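Local coordinates for divalent cation tolerance protein (Thermus thermophilus, PDB 1NZA) that forms a homotrimer and is probably involved in resistance toward heavy metals, at residues A[20-24]-A[25-29]. Numbering follows the deposited sequence.
Sequences KALVE and ERLAA
Ala-21 O and Ala-21 CB lie over one and the same face of the Glu-25 carboxylate, whose plane stands steeply to that of the Ala-21 carbonyl: Glu-25 folds back along the last helical turn, its CG 3.3 Å from Ala-21 O and its OE2 4.0 Å from Ala-21 CB. This course follows from chi1 of -67°, which sets CG beside the residue's own backbone N, with the chain extended beyond it. The other carboxylate oxygen, OE1, forms a salt bridge with Arg-70 NE of helix 64-74, which should favour the charged form of the acid. Three backbone carbonyls receive amide donors from different directions. Glu-25 N closes the final i to i+4 bond on Ala-21 O (3.0 Å), tilted 29° from the carbonyl plane. Arg-26 N reaches Val-23 O at 3.0 Å from well above the plane of the Val-23 carbonyl, off its lone pairs; the same oxygen also accepts a bond from Arg-42 NH2 of the second subunit. Leu-27 N, by contrast, meets Leu-22 O almost head-on at 2.8 Å, with a C=O...N angle of 163°.

The apolar side chains also meet: Leu-22 CD2 touches Leu-27 CD1 at 4.0 Å, the two side chains crossing at about a right angle, and Leu-22 CB lies against Ala-28 CB. Both leucines also touch helix 64-74, Leu-22 on Leu-67 and Leu-27 on Lys-66 and Arg-70. Where the chain leaves the turn, Ala-28 O accepts a nearly straight CA-H...O contact from Val-23 CA at 3.4 Å.

The paired bonds, Leu-27 N to Leu-22 O and Arg-26 N to Val-23 O, together with the positive phi of Arg-26 at C-prime, define a Schellman motif. It ends helix 12-24 and turns the chain toward strand 30-42 in the ferredoxin-like CutA1 fold.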
ATOM      1  N   LYS A  20     -18.384  -2.669  -2.662  1.00 20.38           N
ATOM      2  CA  LYS A  20     -19.530  -3.502  -2.322  1.00 22.76           C
ATOM      3  C   LYS A  20     -19.735  -4.627  -3.325  1.00 22.58           C
ATOM      4  O   LYS A  20     -19.969  -5.774  -2.943  1.00 24.80           O
ATOM      5  CB  LYS A  20     -20.799  -2.651  -2.224  1.00 24.32           C
ATOM      6  CG  LYS A  20     -20.803  -1.699  -1.042  1.00 28.48           C
ATOM      7  CD  LYS A  20     -22.189  -1.123  -0.797  1.00 32.95           C
ATOM      8  CE  LYS A  20     -22.682  -0.304  -1.977  1.00 35.95           C
ATOM      9  NZ  LYS A  20     -24.021   0.286  -1.698  1.00 36.92           N
ATOM     10  N   ALA A  21     -19.640  -4.301  -4.608  1.00 23.54           N
ATOM     11  CA  ALA A  21     -19.824  -5.298  -5.656  1.00 23.62           C
ATOM     12  C   ALA A  21     -18.822  -6.445  -5.528  1.00 24.66           C
ATOM     13  O   ALA A  21     -19.194  -7.613  -5.622  1.00 24.94           O
ATOM     14  CB  ALA A  21     -19.704  -4.644  -7.020  1.00 23.95           C
ATOM     15  N   LEU A  22     -17.553  -6.119  -5.298  1.00 22.99           N
ATOM     16  CA  LEU A  22     -16.536  -7.157  -5.166  1.00 22.95           C
ATOM     17  C   LEU A  22     -16.756  -8.059  -3.951  1.00 24.06           C
ATOM     18  O   LEU A  22     -16.624  -9.284  -4.045  1.00 25.73           O
ATOM     19  CB  LEU A  22     -15.142  -6.520  -5.113  1.00 21.26           C
ATOM     20  CG  LEU A  22     -14.756  -5.824  -6.417  1.00 20.51           C
ATOM     21  CD1 LEU A  22     -13.407  -5.144  -6.279  1.00 20.47           C
ATOM     22  CD2 LEU A  22     -14.728  -6.858  -7.541  1.00 22.54           C
ATOM     23  N   VAL A  23     -17.101  -7.470  -2.811  1.00 23.10           N
ATOM     24  CA  VAL A  23     -17.324  -8.271  -1.617  1.00 25.40           C
ATOM     25  C   VAL A  23     -18.627  -9.068  -1.720  1.00 27.65           C
ATOM     26  O   VAL A  23     -18.666 -10.249  -1.367  1.00 27.72           O
ATOM     27  CB  VAL A  23     -17.352  -7.394  -0.346  1.00 24.91           C
ATOM     28  CG1 VAL A  23     -17.555  -8.264   0.884  1.00 24.73           C
ATOM     29  CG2 VAL A  23     -16.039  -6.620  -0.226  1.00 23.49           C
ATOM     30  N   GLU A  24     -19.687  -8.430  -2.207  1.00 30.07           N
ATOM     31  CA  GLU A  24     -20.974  -9.111  -2.353  1.00 32.37           C
ATOM     32  C   GLU A  24     -20.814 -10.347  -3.235  1.00 32.01           C
ATOM     33  O   GLU A  24     -21.310 -11.427  -2.912  1.00 32.07           O
ATOM     34  CB  GLU A  24     -22.017  -8.190  -3.002  1.00 34.52           C
ATOM     35  CG  GLU A  24     -22.371  -6.935  -2.225  1.00 38.52           C
ATOM     36  CD  GLU A  24     -23.432  -6.098  -2.930  1.00 42.38           C
ATOM     37  OE1 GLU A  24     -23.319  -5.891  -4.161  1.00 43.92           O
ATOM     38  OE2 GLU A  24     -24.379  -5.640  -2.251  1.00 44.08           O
ATOM     39  N   GLU A  25     -20.116 -10.170  -4.351  1.00 31.52           N
ATOM     40  CA  GLU A  25     -19.904 -11.239  -5.318  1.00 30.71           C
ATOM     41  C   GLU A  25     -18.775 -12.200  -4.974  1.00 31.52           C
ATOM     42  O   GLU A  25     -18.331 -12.975  -5.823  1.00 31.56           O
ATOM     43  CB  GLU A  25     -19.670 -10.627  -6.697  1.00 31.67           C
ATOM     44  CG  GLU A  25     -20.901  -9.926  -7.249  1.00 34.20           C
ATOM     45  CD  GLU A  25     -20.629  -9.181  -8.540  1.00 36.85           C
ATOM     46  OE1 GLU A  25     -19.975  -9.755  -9.436  1.00 36.32           O
ATOM     47  OE2 GLU A  25     -21.082  -8.022  -8.661  1.00 36.99           O
ATOM     48  N   ARG A  26     -18.325 -12.151  -3.726  1.00 30.22           N
ATOM     49  CA  ARG A  26     -17.253 -13.016  -3.243  1.00 30.99           C
ATOM     50  C   ARG A  26     -15.999 -13.010  -4.114  1.00 29.46           C
ATOM     51  O   ARG A  26     -15.342 -14.039  -4.279  1.00 30.85           O
ATOM     52  CB  ARG A  26     -17.761 -14.456  -3.086  1.00 32.69           C
ATOM     53  CG  ARG A  26     -18.993 -14.597  -2.201  1.00 35.84           C
ATOM     54  CD  ARG A  26     -19.301 -16.063  -1.917  1.00 38.90           C
ATOM     55  NE  ARG A  26     -18.483 -16.595  -0.830  1.00 41.72           N
ATOM     56  CZ  ARG A  26     -18.802 -16.503   0.459  1.00 43.08           C
ATOM     57  NH1 ARG A  26     -19.928 -15.905   0.826  1.00 43.82           N
ATOM     58  NH2 ARG A  26     -17.992 -17.004   1.383  1.00 44.68           N
ATOM     59  N   LEU A  27     -15.668 -11.853  -4.677  1.00 26.73           N
ATOM     60  CA  LEU A  27     -14.467 -11.736  -5.496  1.00 25.14           C
ATOM     61  C   LEU A  27     -13.370 -11.134  -4.629  1.00 24.93           C
ATOM     62  O   LEU A  27     -12.222 -10.983  -5.056  1.00 24.91           O
ATOM     63  CB  LEU A  27     -14.726 -10.855  -6.718  1.00 25.06           C
ATOM     64  CG  LEU A  27     -15.698 -11.439  -7.750  1.00 26.27           C
ATOM     65  CD1 LEU A  27     -15.859 -10.467  -8.898  1.00 28.06           C
ATOM     66  CD2 LEU A  27     -15.173 -12.784  -8.248  1.00 27.31           C
ATOM     67  N   ALA A  28     -13.745 -10.796  -3.402  1.00 23.62           N
ATOM     68  CA  ALA A  28     -12.830 -10.220  -2.426  1.00 21.94           C
ATOM     69  C   ALA A  28     -13.495 -10.405  -1.067  1.00 22.45           C
ATOM     70  O   ALA A  28     -14.723 -10.410  -0.973  1.00 23.77           O
ATOM     71  CB  ALA A  28     -12.605  -8.743  -2.719  1.00 22.17           C
ATOM     72  N   ALA A  29     -12.691 -10.572  -0.023  1.00 20.30           N
ATOM     73  CA  ALA A  29     -13.223 -10.770   1.317  1.00 20.27           C
ATOM     74  C   ALA A  29     -13.289  -9.444   2.056  1.00 21.79           C
ATOM     75  O   ALA A  29     -14.121  -9.247   2.942  1.00 20.93           O
ATOM     76  CB  ALA A  29     -12.345 -11.734   2.092  1.00 22.94           C
TER